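Local coordinates for spindle pole body-associated protein VIK1 (Candida glabrata, PDB 4GKP), which probably binds microtubules as the noncatalytic partner of the kinesin Kar3, this chain comprising its truncated neck and C-terminal kinesin-like motor homology domain, at residues N84-G89 and I233-I238; P94-K99 and F203-I208; E98-F103 and S186-F191; D74-R79 and D241-F246. All coordinates share one frame; numbering follows the deposited sequence.

Contact 1 of 4, residues N84-G89 and I233-I238; sequences NLFSVG and IVLKKI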
loop_
_atom_site.group_PDB
_atom_site.type_symbol
_atom_site.label_atom_id
_atom_site.label_comp_id
_atom_site.label_asym_id
_atom_site.label_seq_id
_atom_site.Cartn_x
_atom_site.Cartn_y
_atom_site.Cartn_z
ATOM N N ASN A 84 0.953 -6.895 -3.481
ATOM C CA ASN A 84 0.280 -5.709 -2.986
ATOM C C ASN A 84 1.182 -4.833 -2.113
ATOM O O ASN A 84 2.242 -5.276 -1.652
ATOM C CB ASN A 84 -0.991 -6.109 -2.236
ATOM C CG ASN A 84 -0.704 -6.746 -0.891
ATOM O OD1 ASN A 84 -0.121 -6.115 -0.013
ATOM N ND2 ASN A 84 -1.118 -7.997 -0.718
ATOM N N LEU A 85 0.743 -3.595 -1.905
ATOM C CA LEU A 85 1.317 -2.729 -0.890
ATOM C C LEU A 85 0.145 -2.052 -0.211
ATOM O O LEU A 85 -0.724 -1.518 -0.896
ATOM C CB LEU A 85 2.262 -1.670 -1.497
ATOM C CG LEU A 85 2.802 -0.583 -0.552
ATOM C CD1 LEU A 85 3.717 -1.145 0.540
ATOM C CD2 LEU A 85 3.510 0.534 -1.322
ATOM N N PHE A 86 0.120 -2.090 1.125
ATOM C CA PHE A 86 -0.872 -1.339 1.897
ATOM C C PHE A 86 -0.255 -0.095 2.488
ATOM O O PHE A 86 0.814 -0.166 3.080
ATOM C CB PHE A 86 -1.381 -2.154 3.065
ATOM C CG PHE A 86 -2.380 -3.197 2.699
ATOM C CD1 PHE A 86 -1.965 -4.413 2.158
ATOM C CD2 PHE A 86 -3.740 -2.979 2.941
ATOM C CE1 PHE A 86 -2.893 -5.387 1.838
ATOM C CE2 PHE A 86 -4.676 -3.947 2.620
ATOM C CZ PHE A 86 -4.248 -5.156 2.071
ATOM N N SER A 87 -0.931 1.035 2.334
ATOM C CA SER A 87 -0.508 2.265 2.984
ATOM C C SER A 87 -1.555 2.618 4.031
ATOM O O SER A 87 -2.722 2.886 3.690
ATOM C CB SER A 87 -0.352 3.400 1.974
ATOM O OG SER A 87 -0.171 4.639 2.647
ATOM N N VAL A 88 -1.129 2.581 5.298
ATOM C CA VAL A 88 -2.003 2.776 6.464
ATOM C C VAL A 88 -1.562 4.018 7.248
ATOM O O VAL A 88 -0.405 4.131 7.641
ATOM C CB VAL A 88 -2.000 1.536 7.388
ATOM C CG1 VAL A 88 -2.925 1.738 8.597
ATOM C CG2 VAL A 88 -2.351 0.268 6.610
ATOM N N GLY A 89 -2.492 4.945 7.457
ATOM C CA GLY A 89 -2.214 6.236 8.090
ATOM C C GLY A 89 -3.491 6.935 8.538
ATOM O O GLY A 89 -4.468 6.284 8.919
ATOM N N ILE A 233 -14.008 -9.685 2.294
ATOM C CA ILE A 233 -13.860 -10.687 1.237
ATOM C C ILE A 233 -12.712 -10.285 0.312
ATOM O O ILE A 233 -11.852 -11.107 -0.024
ATOM C CB ILE A 233 -15.159 -10.859 0.413
ATOM N N VAL A 234 -12.720 -9.015 -0.083
ATOM C CA VAL A 234 -11.646 -8.411 -0.857
ATOM C C VAL A 234 -10.314 -8.559 -0.103
ATOM O O VAL A 234 -9.377 -9.209 -0.595
ATOM C CB VAL A 234 -11.961 -6.930 -1.143
ATOM C CG1 VAL A 234 -10.821 -6.259 -1.895
ATOM C CG2 VAL A 234 -13.271 -6.818 -1.910
ATOM N N LEU A 235 -10.259 -7.999 1.107
ATOM C CA LEU A 235 -9.037 -7.999 1.908
ATOM C C LEU A 235 -8.472 -9.394 2.103
ATOM O O LEU A 235 -7.255 -9.602 1.983
ATOM C CB LEU A 235 -9.241 -7.289 3.250
ATOM C CG LEU A 235 -9.565 -5.792 3.147
ATOM C CD1 LEU A 235 -9.720 -5.166 4.519
ATOM C CD2 LEU A 235 -8.526 -5.025 2.340
ATOM N N LYS A 236 -9.358 -10.356 2.355
ATOM C CA LYS A 236 -8.918 -11.718 2.647
ATOM C C LYS A 236 -8.456 -12.438 1.381
ATOM O O LYS A 236 -7.565 -13.276 1.434
ATOM C CB LYS A 236 -9.999 -12.517 3.409
ATOM N N LYS A 237 -9.064 -12.114 0.249
ATOM C CA LYS A 237 -8.605 -12.618 -1.050
ATOM C C LYS A 237 -7.180 -12.112 -1.382
ATOM O O LYS A 237 -6.360 -12.872 -1.916
ATOM C CB LYS A 237 -9.599 -12.225 -2.149
ATOM C CG LYS A 237 -9.153 -12.503 -3.579
ATOM C CD LYS A 237 -9.118 -13.990 -3.881
ATOM C CE LYS A 237 -8.379 -14.260 -5.180
ATOM N NZ LYS A 237 -8.061 -15.706 -5.348
ATOM N N ILE A 238 -6.908 -10.846 -1.034
ATOM C CA ILE A 238 -5.601 -10.196 -1.205
ATOM C C ILE A 238 -4.527 -10.797 -0.278
ATOM O O ILE A 238 -3.439 -11.178 -0.753
ATOM C CB ILE A 238 -5.731 -8.654 -1.039
ATOM C CG1 ILE A 238 -6.528 -8.057 -2.199
ATOM C CG2 ILE A 238 -4.384 -7.971 -0.951
ATOM C CD1 ILE A 238 -7.126 -6.699 -1.911
#
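Phe-86, Leu-235 and Ile-238 form a buried apolar contact between a strand of the central sheet and a helix on one of its faces. Strand 84-88 and helix 233-238 come within 11.4 Å axis to axis. Their directions differ by 130°. Phe-86 points from the strand toward the helix. CD2 of Leu-235 sits at the ring edge, near its plane, 4.0 Å from CE2 of Phe-86. CG2 of Ile-238 comes in obliquely, 4.1 Å from CE1 of Phe-86. This methyl is shared. It also lies 3.3 Å from ND2 of Asn-84, a tight packing contact and not a hydrogen bond. With chi1 at 73°, CG of Asn-84 sits between its own backbone N and C, and the amide lies against the CG2 branch of Ile-238. The amide nitrogen spends its hydrogens on the hydroxyls of Thr-242 and Ser-244, just past the helix. Thr-242 OG1 is also bonded to Ile-238 O, so the end of the helix is tied to the strand. Helix 230-241 leads into strand 246-250, which pairs parallel with 83-88. Strand 201-208 pairs parallel on the other side. Helix against parallel strands in this way is characteristic of the kinesin motor-like, P-loop-type alpha/beta core.

Contact 2 of 4, residues P94-K99 and F203-I208; sequences PNTFEK and FYFIEI
Helix 96-99 begins over strand 203-208, with CA of Phe-97 8.4 Å from CA of Phe-205. The Phe-205 side chain spans this gap. Its CG is anti to the backbone N (chi1 180°), and the ring ends at the first turn of the helix. Thr-96 meets it with its methyl. CG2 of Thr-96 lies 3.7 Å from CZ of Phe-205 and approaches the ring obliquely. Phe-97 reaches the same ring with one edge: its CD1 is 4.1 Å from CD2 of Phe-205. The Phe-97 ring is also stacked on Tyr-118 of strand 112-121. Two strands of the sheet therefore hold this one side chain. Glu-207, two residues along from Phe-205, points toward the helix as well. Its extended chain brings OE2 to 4.0 Å from CB of Phe-97, a contact without a hydrogen bond. The other oxygen, OE1, is bonded to the hydroxyl of Tyr-118. No hydrogen bond joins the two segments, so they meet mainly through aromatic and methyl packing. Glu-207 is a buried acid beside this apolar patch. The Tyr-118 bond should help to compensate for its burial, though the setting may still raise its pKa.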
loop_
_atom_site.group_PDB
_atom_site.type_symbol
_atom_site.label_atom_id
_atom_site.label_comp_id
_atom_site.label_asym_id
_atom_site.label_seq_id
_atom_site.Cartn_x
_atom_site.Cartn_y
_atom_site.Cartn_z
ATOM N N PRO A 94 0.058 10.823 3.060
ATOM C CA PRO A 94 1.374 10.865 2.432
ATOM C C PRO A 94 1.264 11.093 0.910
ATOM O O PRO A 94 0.173 10.996 0.346
ATOM C CB PRO A 94 1.958 9.477 2.757
ATOM C CG PRO A 94 0.761 8.589 2.957
ATOM C CD PRO A 94 -0.343 9.458 3.476
ATOM N N ASN A 95 2.385 11.418 0.269
ATOM C CA ASN A 95 2.440 11.566 -1.186
ATOM C C ASN A 95 2.618 10.217 -1.919
ATOM O O ASN A 95 2.913 10.191 -3.113
ATOM C CB ASN A 95 3.564 12.547 -1.574
ATOM N N THR A 96 2.430 9.116 -1.191
ATOM C CA THR A 96 2.700 7.767 -1.674
ATOM C C THR A 96 2.141 7.428 -3.080
ATOM O O THR A 96 2.878 6.894 -3.908
ATOM C CB THR A 96 2.253 6.734 -0.630
ATOM O OG1 THR A 96 2.661 7.181 0.669
ATOM C CG2 THR A 96 2.868 5.351 -0.897
ATOM N N PHE A 97 0.878 7.764 -3.355
ATOM C CA PHE A 97 0.256 7.470 -4.651
ATOM C C PHE A 97 0.962 8.107 -5.849
ATOM O O PHE A 97 1.191 7.440 -6.869
ATOM C CB PHE A 97 -1.238 7.849 -4.652
ATOM C CG PHE A 97 -1.958 7.500 -5.938
ATOM C CD1 PHE A 97 -2.170 6.169 -6.302
ATOM C CD2 PHE A 97 -2.432 8.494 -6.777
ATOM C CE1 PHE A 97 -2.829 5.838 -7.477
ATOM C CE2 PHE A 97 -3.105 8.170 -7.955
ATOM C CZ PHE A 97 -3.302 6.841 -8.304
ATOM N N GLU A 98 1.309 9.386 -5.734
ATOM C CA GLU A 98 1.948 10.124 -6.837
ATOM C C GLU A 98 3.370 9.634 -7.117
ATOM O O GLU A 98 3.808 9.591 -8.277
ATOM C CB GLU A 98 1.967 11.627 -6.560
ATOM C CG GLU A 98 0.614 12.226 -6.183
ATOM C CD GLU A 98 0.336 12.172 -4.686
ATOM O OE1 GLU A 98 1.210 12.590 -3.890
ATOM O OE2 GLU A 98 -0.761 11.723 -4.302
ATOM N N LYS A 99 4.080 9.259 -6.054
ATOM C CA LYS A 99 5.446 8.747 -6.170
ATOM C C LYS A 99 5.456 7.327 -6.753
ATOM O O LYS A 99 6.351 6.945 -7.520
ATOM C CB LYS A 99 6.147 8.798 -4.809
ATOM C CG LYS A 99 6.543 10.203 -4.365
ATOM C CD LYS A 99 7.743 10.727 -5.152
ATOM C CE LYS A 99 8.056 12.184 -4.831
ATOM N NZ LYS A 99 8.313 12.376 -3.377
ATOM N N PHE A 203 -0.807 -6.026 -9.321
ATOM C CA PHE A 203 -0.298 -5.321 -8.167
ATOM C C PHE A 203 -1.438 -4.501 -7.597
ATOM O O PHE A 203 -2.083 -3.758 -8.339
ATOM C CB PHE A 203 0.896 -4.425 -8.534
ATOM C CG PHE A 203 1.299 -3.443 -7.441
ATOM C CD1 PHE A 203 1.808 -3.892 -6.219
ATOM C CD2 PHE A 203 1.203 -2.065 -7.647
ATOM C CE1 PHE A 203 2.189 -2.997 -5.224
ATOM C CE2 PHE A 203 1.580 -1.162 -6.647
ATOM C CZ PHE A 203 2.071 -1.632 -5.431
ATOM N N TYR A 204 -1.691 -4.650 -6.295
ATOM C CA TYR A 204 -2.736 -3.873 -5.600
ATOM C C TYR A 204 -2.114 -2.881 -4.639
ATOM O O TYR A 204 -1.292 -3.253 -3.783
ATOM C CB TYR A 204 -3.702 -4.779 -4.822
ATOM C CG TYR A 204 -4.343 -5.825 -5.675
ATOM C CD1 TYR A 204 -5.510 -5.548 -6.382
ATOM C CD2 TYR A 204 -3.764 -7.092 -5.815
ATOM C CE1 TYR A 204 -6.102 -6.511 -7.191
ATOM C CE2 TYR A 204 -4.343 -8.060 -6.622
ATOM C CZ TYR A 204 -5.514 -7.760 -7.301
ATOM O OH TYR A 204 -6.094 -8.703 -8.096
ATOM N N PHE A 205 -2.502 -1.623 -4.800
ATOM C CA PHE A 205 -2.110 -0.580 -3.872
ATOM C C PHE A 205 -3.323 -0.132 -3.076
ATOM O O PHE A 205 -4.268 0.442 -3.616
ATOM C CB PHE A 205 -1.483 0.618 -4.586
ATOM C CG PHE A 205 -1.068 1.718 -3.655
ATOM C CD1 PHE A 205 -0.122 1.483 -2.646
ATOM C CD2 PHE A 205 -1.622 2.993 -3.768
ATOM C CE1 PHE A 205 0.258 2.498 -1.769
ATOM C CE2 PHE A 205 -1.228 4.015 -2.909
ATOM C CZ PHE A 205 -0.286 3.770 -1.914
ATOM N N ILE A 206 -3.277 -0.392 -1.780
ATOM C CA ILE A 206 -4.440 -0.221 -0.945
ATOM C C ILE A 206 -4.193 0.853 0.075
ATOM O O ILE A 206 -3.226 0.790 0.846
ATOM C CB ILE A 206 -4.854 -1.563 -0.317
ATOM C CG1 ILE A 206 -5.356 -2.496 -1.434
ATOM C CG2 ILE A 206 -5.947 -1.344 0.719
ATOM C CD1 ILE A 206 -4.899 -3.928 -1.289
ATOM N N GLU A 207 -5.053 1.863 0.016
ATOM C CA GLU A 207 -4.983 3.040 0.856
ATOM C C GLU A 207 -6.037 2.937 1.959
ATOM O O GLU A 207 -7.240 2.865 1.688
ATOM C CB GLU A 207 -5.238 4.299 0.028
ATOM C CG GLU A 207 -4.139 4.701 -0.948
ATOM C CD GLU A 207 -4.619 5.763 -1.935
ATOM O OE1 GLU A 207 -5.572 5.495 -2.706
ATOM O OE2 GLU A 207 -4.055 6.881 -1.950
ATOM N N ILE A 208 -5.576 2.927 3.199
ATOM C CA ILE A 208 -6.462 2.869 4.356
ATOM C C ILE A 208 -6.136 4.040 5.280
ATOM O O ILE A 208 -5.169 3.984 6.050
ATOM C CB ILE A 208 -6.315 1.525 5.086
ATOM C CG1 ILE A 208 -6.723 0.395 4.141
ATOM C CG2 ILE A 208 -7.149 1.513 6.360
ATOM C CD1 ILE A 208 -6.348 -0.977 4.617
#

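Contact 3 of 4, residues E98-F103 and S186-F191; sequences EKLLAF and SKFQFF
Leu-100 and Leu-101 of the helix meet one ring of the sheet, Phe-188, with one methyl each. The two leucines use different side-chain shapes. Leu-100 has CG anti to its N (chi1 -179°), and its CB already points toward the strand. Its side chain and that of Phe-188 come from opposite directions. CD2 of Leu-100 continues the chain and ends 3.7 Å from CZ of Phe-188, oblique to the ring, and 3.9 Å from CE1 of Phe-188. Leu-101 starts from the flank of the helix. Its CG lies beside the backbone N (chi1 -62°). Here it is CD1 that continues the chain (chi2 -176°), and CD2 branches off toward the strand. The side chains cross at about a right angle. CD2 of Leu-101 meets the ring at its edge, 4.0 Å from CE2 of Phe-188. It is also near CZ, so both methyls meet that end of the ring, one obliquely and one at the edge. The helix follows strand 83-88 and lies over antiparallel strands 112-121, 183-192 and 201-208, part of the mixed central sheet of the kinesin-like fold. Two more aromatic residues meet Phe-188. Phe-104, one helical turn beyond Leu-100, meets it edge-to-face, and Phe-203 meets it from the neighbouring strand. The same CD2 of Leu-100 touches Phe-205 as well, 3.7 Å from CG of that ring.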
loop_
_atom_site.group_PDB
_atom_site.type_symbol
_atom_site.label_atom_id
_atom_site.label_comp_id
_atom_site.label_asym_id
_atom_site.label_seq_id
_atom_site.Cartn_x
_atom_site.Cartn_y
_atom_site.Cartn_z
ATOM N N GLU A 98 1.309 9.386 -5.734
ATOM C CA GLU A 98 1.948 10.124 -6.837
ATOM C C GLU A 98 3.370 9.634 -7.117
ATOM O O GLU A 98 3.808 9.591 -8.277
ATOM C CB GLU A 98 1.967 11.627 -6.560
ATOM C CG GLU A 98 0.614 12.226 -6.183
ATOM C CD GLU A 98 0.336 12.172 -4.686
ATOM O OE1 GLU A 98 1.210 12.590 -3.890
ATOM O OE2 GLU A 98 -0.761 11.723 -4.302
ATOM N N LYS A 99 4.080 9.259 -6.054
ATOM C CA LYS A 99 5.446 8.747 -6.170
ATOM C C LYS A 99 5.456 7.327 -6.753
ATOM O O LYS A 99 6.351 6.945 -7.520
ATOM C CB LYS A 99 6.147 8.798 -4.809
ATOM C CG LYS A 99 6.543 10.203 -4.365
ATOM C CD LYS A 99 7.743 10.727 -5.152
ATOM C CE LYS A 99 8.056 12.184 -4.831
ATOM N NZ LYS A 99 8.313 12.376 -3.377
ATOM N N LEU A 100 4.433 6.563 -6.392
ATOM C CA LEU A 100 4.186 5.262 -6.977
ATOM C C LEU A 100 4.030 5.367 -8.501
ATOM O O LEU A 100 4.730 4.673 -9.238
ATOM C CB LEU A 100 2.952 4.640 -6.346
ATOM C CG LEU A 100 2.585 3.256 -6.862
ATOM C CD1 LEU A 100 3.663 2.259 -6.478
ATOM C CD2 LEU A 100 1.209 2.842 -6.342
ATOM N N LEU A 101 3.129 6.238 -8.969
ATOM C CA LEU A 101 3.006 6.493 -10.409
ATOM C C LEU A 101 4.349 6.868 -11.026
ATOM O O LEU A 101 4.737 6.301 -12.044
ATOM C CB LEU A 101 1.950 7.563 -10.725
ATOM C CG LEU A 101 0.503 7.253 -10.326
ATOM C CD1 LEU A 101 -0.459 8.347 -10.779
ATOM C CD2 LEU A 101 0.061 5.900 -10.847
ATOM N N ALA A 102 5.068 7.789 -10.387
ATOM C CA ALA A 102 6.360 8.268 -10.901
ATOM C C ALA A 102 7.400 7.142 -10.939
ATOM O O ALA A 102 8.153 6.993 -11.915
ATOM C CB ALA A 102 6.855 9.453 -10.071
ATOM N N PHE A 103 7.421 6.336 -9.885
ATOM C CA PHE A 103 8.299 5.161 -9.830
ATOM C C PHE A 103 8.083 4.196 -11.009
ATOM O O PHE A 103 9.050 3.709 -11.592
ATOM C CB PHE A 103 8.165 4.442 -8.470
ATOM C CG PHE A 103 8.945 3.150 -8.379
ATOM C CD1 PHE A 103 10.332 3.158 -8.241
ATOM C CD2 PHE A 103 8.290 1.933 -8.421
ATOM C CE1 PHE A 103 11.046 1.978 -8.160
ATOM C CE2 PHE A 103 8.998 0.743 -8.344
ATOM C CZ PHE A 103 10.374 0.769 -8.217
ATOM N N SER A 186 -6.335 0.438 -5.783
ATOM C CA SER A 186 -5.776 0.575 -7.127
ATOM C C SER A 186 -5.348 -0.804 -7.601
ATOM O O SER A 186 -4.696 -1.545 -6.861
ATOM C CB SER A 186 -4.536 1.472 -7.114
ATOM O OG SER A 186 -4.870 2.830 -6.946
ATOM N N LYS A 187 -5.714 -1.159 -8.823
ATOM C CA LYS A 187 -5.240 -2.405 -9.401
ATOM C C LYS A 187 -4.420 -2.112 -10.646
ATOM O O LYS A 187 -4.928 -1.512 -11.598
ATOM C CB LYS A 187 -6.391 -3.336 -9.756
ATOM C CG LYS A 187 -5.900 -4.630 -10.389
ATOM C CD LYS A 187 -7.032 -5.450 -10.966
ATOM C CE LYS A 187 -6.485 -6.677 -11.681
ATOM N NZ LYS A 187 -7.602 -7.596 -12.042
ATOM N N PHE A 188 -3.153 -2.512 -10.618
ATOM C CA PHE A 188 -2.294 -2.341 -11.771
ATOM C C PHE A 188 -2.120 -3.718 -12.401
ATOM O O PHE A 188 -1.880 -4.697 -11.707
ATOM C CB PHE A 188 -0.897 -1.815 -11.382
ATOM C CG PHE A 188 -0.875 -0.453 -10.724
ATOM C CD1 PHE A 188 -1.224 -0.298 -9.372
ATOM C CD2 PHE A 188 -0.412 0.658 -11.416
ATOM C CE1 PHE A 188 -1.154 0.953 -8.748
ATOM C CE2 PHE A 188 -0.344 1.920 -10.800
ATOM C CZ PHE A 188 -0.698 2.064 -9.464
ATOM N N GLN A 189 -2.217 -3.794 -13.715
ATOM C CA GLN A 189 -1.835 -5.009 -14.407
ATOM C C GLN A 189 -0.546 -4.749 -15.167
ATOM O O GLN A 189 -0.443 -3.764 -15.916
ATOM C CB GLN A 189 -2.924 -5.441 -15.394
ATOM C CG GLN A 189 -4.189 -6.004 -14.758
ATOM C CD GLN A 189 -5.252 -6.295 -15.802
ATOM O OE1 GLN A 189 -5.655 -5.407 -16.589
ATOM N NE2 GLN A 189 -5.688 -7.527 -15.847
ATOM N N PHE A 190 0.425 -5.635 -14.980
ATOM C CA PHE A 190 1.702 -5.590 -15.711
ATOM C C PHE A 190 1.700 -6.683 -16.762
ATOM O O PHE A 190 1.604 -7.872 -16.413
ATOM C CB PHE A 190 2.872 -5.828 -14.754
ATOM C CG PHE A 190 3.243 -4.622 -13.922
ATOM C CD1 PHE A 190 2.486 -4.257 -12.810
ATOM C CD2 PHE A 190 4.381 -3.862 -14.234
ATOM C CE1 PHE A 190 2.853 -3.157 -12.040
ATOM C CE2 PHE A 190 4.735 -2.763 -13.472
ATOM C CZ PHE A 190 3.964 -2.400 -12.395
ATOM N N PHE A 191 1.734 -6.281 -18.033
ATOM C CA PHE A 191 1.834 -7.229 -19.152
ATOM C C PHE A 191 3.287 -7.174 -19.632
ATOM O O PHE A 191 3.729 -6.158 -20.173
ATOM C CB PHE A 191 0.835 -6.889 -20.285
ATOM C CG PHE A 191 -0.632 -6.982 -19.878
ATOM C CD1 PHE A 191 -1.288 -5.889 -19.284
ATOM C CD2 PHE A 191 -1.371 -8.136 -20.127
ATOM C CE1 PHE A 191 -2.638 -5.972 -18.932
ATOM C CE2 PHE A 191 -2.705 -8.234 -19.766
ATOM C CZ PHE A 191 -3.346 -7.148 -19.172
#

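Contact 4 of 4, residues D74-R79 and D241-F246; sequences DFCLKR and DTKSAF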
loop_
_atom_site.group_PDB
_atom_site.type_symbol
_atom_site.label_atom_id
_atom_site.label_comp_id
_atom_site.label_asym_id
_atom_site.label_seq_id
_atom_site.Cartn_x
_atom_site.Cartn_y
_atom_site.Cartn_z
ATOM N N ASP A 74 10.376 -4.985 -7.494
ATOM C CA ASP A 74 11.181 -5.582 -8.532
ATOM C C ASP A 74 11.235 -7.113 -8.435
ATOM O O ASP A 74 11.242 -7.803 -9.459
ATOM C CB ASP A 74 12.592 -5.012 -8.442
ATOM C CG ASP A 74 13.248 -4.913 -9.778
ATOM O OD1 ASP A 74 12.885 -3.996 -10.546
ATOM O OD2 ASP A 74 14.112 -5.761 -10.072
ATOM N N PHE A 75 11.268 -7.647 -7.215
ATOM C CA PHE A 75 11.404 -9.094 -7.013
ATOM C C PHE A 75 10.094 -9.797 -7.397
ATOM O O PHE A 75 10.118 -10.803 -8.099
ATOM C CB PHE A 75 11.833 -9.416 -5.553
ATOM C CG PHE A 75 12.321 -10.836 -5.349
ATOM C CD1 PHE A 75 13.587 -11.231 -5.787
ATOM C CD2 PHE A 75 11.517 -11.780 -4.714
ATOM C CE1 PHE A 75 14.036 -12.538 -5.619
ATOM C CE2 PHE A 75 11.963 -13.090 -4.529
ATOM C CZ PHE A 75 13.225 -13.471 -4.984
ATOM N N CYS A 76 8.954 -9.256 -6.952
ATOM C CA CYS A 76 7.640 -9.821 -7.317
ATOM C C CYS A 76 7.424 -9.829 -8.848
ATOM O O CYS A 76 6.987 -10.837 -9.421
ATOM C CB CYS A 76 6.506 -9.083 -6.612
ATOM S SG CYS A 76 6.490 -9.250 -4.807
ATOM N N LEU A 77 7.771 -8.720 -9.496
ATOM C CA LEU A 77 7.663 -8.604 -10.960
ATOM C C LEU A 77 8.495 -9.646 -11.698
ATOM O O LEU A 77 7.962 -10.410 -12.519
ATOM C CB LEU A 77 7.983 -7.180 -11.438
ATOM C CG LEU A 77 6.960 -6.104 -11.013
ATOM C CD1 LEU A 77 7.469 -4.716 -11.359
ATOM C CD2 LEU A 77 5.566 -6.347 -11.616
ATOM N N LYS A 78 9.781 -9.716 -11.370
ATOM C CA LYS A 78 10.671 -10.714 -11.971
ATOM C C LYS A 78 10.214 -12.140 -11.715
ATOM O O LYS A 78 10.282 -12.979 -12.606
ATOM C CB LYS A 78 12.117 -10.503 -11.518
ATOM C CG LYS A 78 12.604 -9.151 -11.989
ATOM C CD LYS A 78 14.102 -9.023 -12.070
ATOM C CE LYS A 78 14.428 -7.923 -13.063
ATOM N NZ LYS A 78 15.462 -7.037 -12.471
ATOM N N ARG A 79 9.719 -12.400 -10.510
ATOM C CA ARG A 79 9.117 -13.690 -10.202
ATOM C C ARG A 79 7.675 -13.867 -10.670
ATOM O O ARG A 79 7.109 -14.919 -10.430
ATOM C CB ARG A 79 9.169 -13.952 -8.704
ATOM C CG ARG A 79 10.463 -14.583 -8.246
ATOM C CD ARG A 79 10.474 -14.755 -6.742
ATOM N NE ARG A 79 9.450 -15.681 -6.262
ATOM C CZ ARG A 79 9.502 -17.004 -6.389
ATOM N NH1 ARG A 79 10.521 -17.612 -7.005
ATOM N NH2 ARG A 79 8.513 -17.723 -5.902
ATOM N N ASP A 241 -4.017 -14.561 -1.577
ATOM C CA ASP A 241 -3.592 -14.866 -2.942
ATOM C C ASP A 241 -2.549 -13.939 -3.577
ATOM O O ASP A 241 -2.207 -14.117 -4.751
ATOM C CB ASP A 241 -4.817 -15.010 -3.837
ATOM C CG ASP A 241 -5.537 -16.322 -3.603
ATOM O OD1 ASP A 241 -4.911 -17.386 -3.796
ATOM O OD2 ASP A 241 -6.723 -16.293 -3.220
ATOM N N THR A 242 -2.060 -12.962 -2.804
ATOM C CA THR A 242 -0.988 -12.058 -3.239
ATOM C C THR A 242 0.008 -11.912 -2.097
ATOM O O THR A 242 -0.379 -12.026 -0.935
ATOM C CB THR A 242 -1.514 -10.650 -3.662
ATOM O OG1 THR A 242 -1.895 -9.888 -2.518
ATOM C CG2 THR A 242 -2.706 -10.742 -4.576
ATOM N N LYS A 243 1.286 -11.695 -2.422
ATOM C CA LYS A 243 2.287 -11.265 -1.431
ATOM C C LYS A 243 1.960 -9.872 -0.895
ATOM O O LYS A 243 1.502 -8.995 -1.639
ATOM C CB LYS A 243 3.690 -11.252 -2.020
ATOM C CG LYS A 243 4.265 -12.631 -2.252
ATOM C CD LYS A 243 5.597 -12.566 -2.973
ATOM C CE LYS A 243 6.771 -12.659 -2.015
ATOM N NZ LYS A 243 8.053 -12.911 -2.734
ATOM N N SER A 244 2.201 -9.692 0.406
ATOM C CA SER A 244 1.789 -8.505 1.135
ATOM C C SER A 244 2.972 -7.671 1.611
ATOM O O SER A 244 4.058 -8.187 1.877
ATOM C CB SER A 244 0.906 -8.907 2.326
ATOM O OG SER A 244 -0.381 -9.325 1.891
ATOM N N ALA A 245 2.753 -6.365 1.692
ATOM C CA ALA A 245 3.704 -5.438 2.288
ATOM C C ALA A 245 2.894 -4.280 2.797
ATOM O O ALA A 245 1.862 -3.905 2.187
ATOM C CB ALA A 245 4.737 -4.951 1.270
ATOM N N PHE A 246 3.376 -3.707 3.903
ATOM C CA PHE A 246 2.662 -2.687 4.633
ATOM C C PHE A 246 3.556 -1.502 4.979
ATOM O O PHE A 246 4.693 -1.669 5.439
ATOM C CB PHE A 246 2.081 -3.281 5.918
ATOM C CG PHE A 246 1.181 -4.475 5.697
ATOM C CD1 PHE A 246 -0.171 -4.302 5.425
ATOM C CD2 PHE A 246 1.683 -5.773 5.790
ATOM C CE1 PHE A 246 -1.001 -5.394 5.241
ATOM C CE2 PHE A 246 0.851 -6.871 5.603
ATOM C CZ PHE A 246 -0.494 -6.677 5.326
#
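NZ of Lys-243 lies at the edge of the Phe-75 ring, near its plane, and forms a salt bridge with OE1 of Glu-81. NZ of Lys-243 is 4.1 Å from CD2 of Phe-75. The approach is edge-on, so this is not a cation-pi pair. Glu-81 also bridges Arg-79 through its other oxygen. That shared acid probably eases the closeness of the two bases, whose NE (Arg-79) and NZ (Lys-243) are 4.7 Å apart. The aliphatic part of Lys-243 packs on Cys-76, its CD 3.9 Å from the SG. Beyond CD the chain bends (chi3 98°), which sets the course of CE and NZ. Cys-76 is buried, whereas Phe-75 is exposed, so the contact runs from interior to surface. CG of Arg-79 packs over one face of the Phe-75 ring, offset toward its rim. The contact joins the C-terminal end of helix 68-78 to the loop between helix 230-241 and strand 246-250. Phe-83, at the start of strand 83-88, touches both Cys-76 and Lys-243.

In the fold
Contact 1 lies on one face of the central mixed sheet, contacts 2 and 3 on the opposite face. Contacts 2 and 3 share helix 96-107, including Glu-98 and Lys-99. Their centres are about 9 Å apart, on neighbouring strands 201-208 and 183-192. Contact 1 uses strand 83-88, on the other side of 201-208, and its centre is about 11 Å from that of contact 2. The centre of contact 4 is about 13 Å from those of contacts 1 and 3, where the chain leaves helix 230-241. Along the chain the first segments run in the order 4, 1, 2, 3, and the second segments in reverse. Early and late parts of the motor homology domain thus form one core.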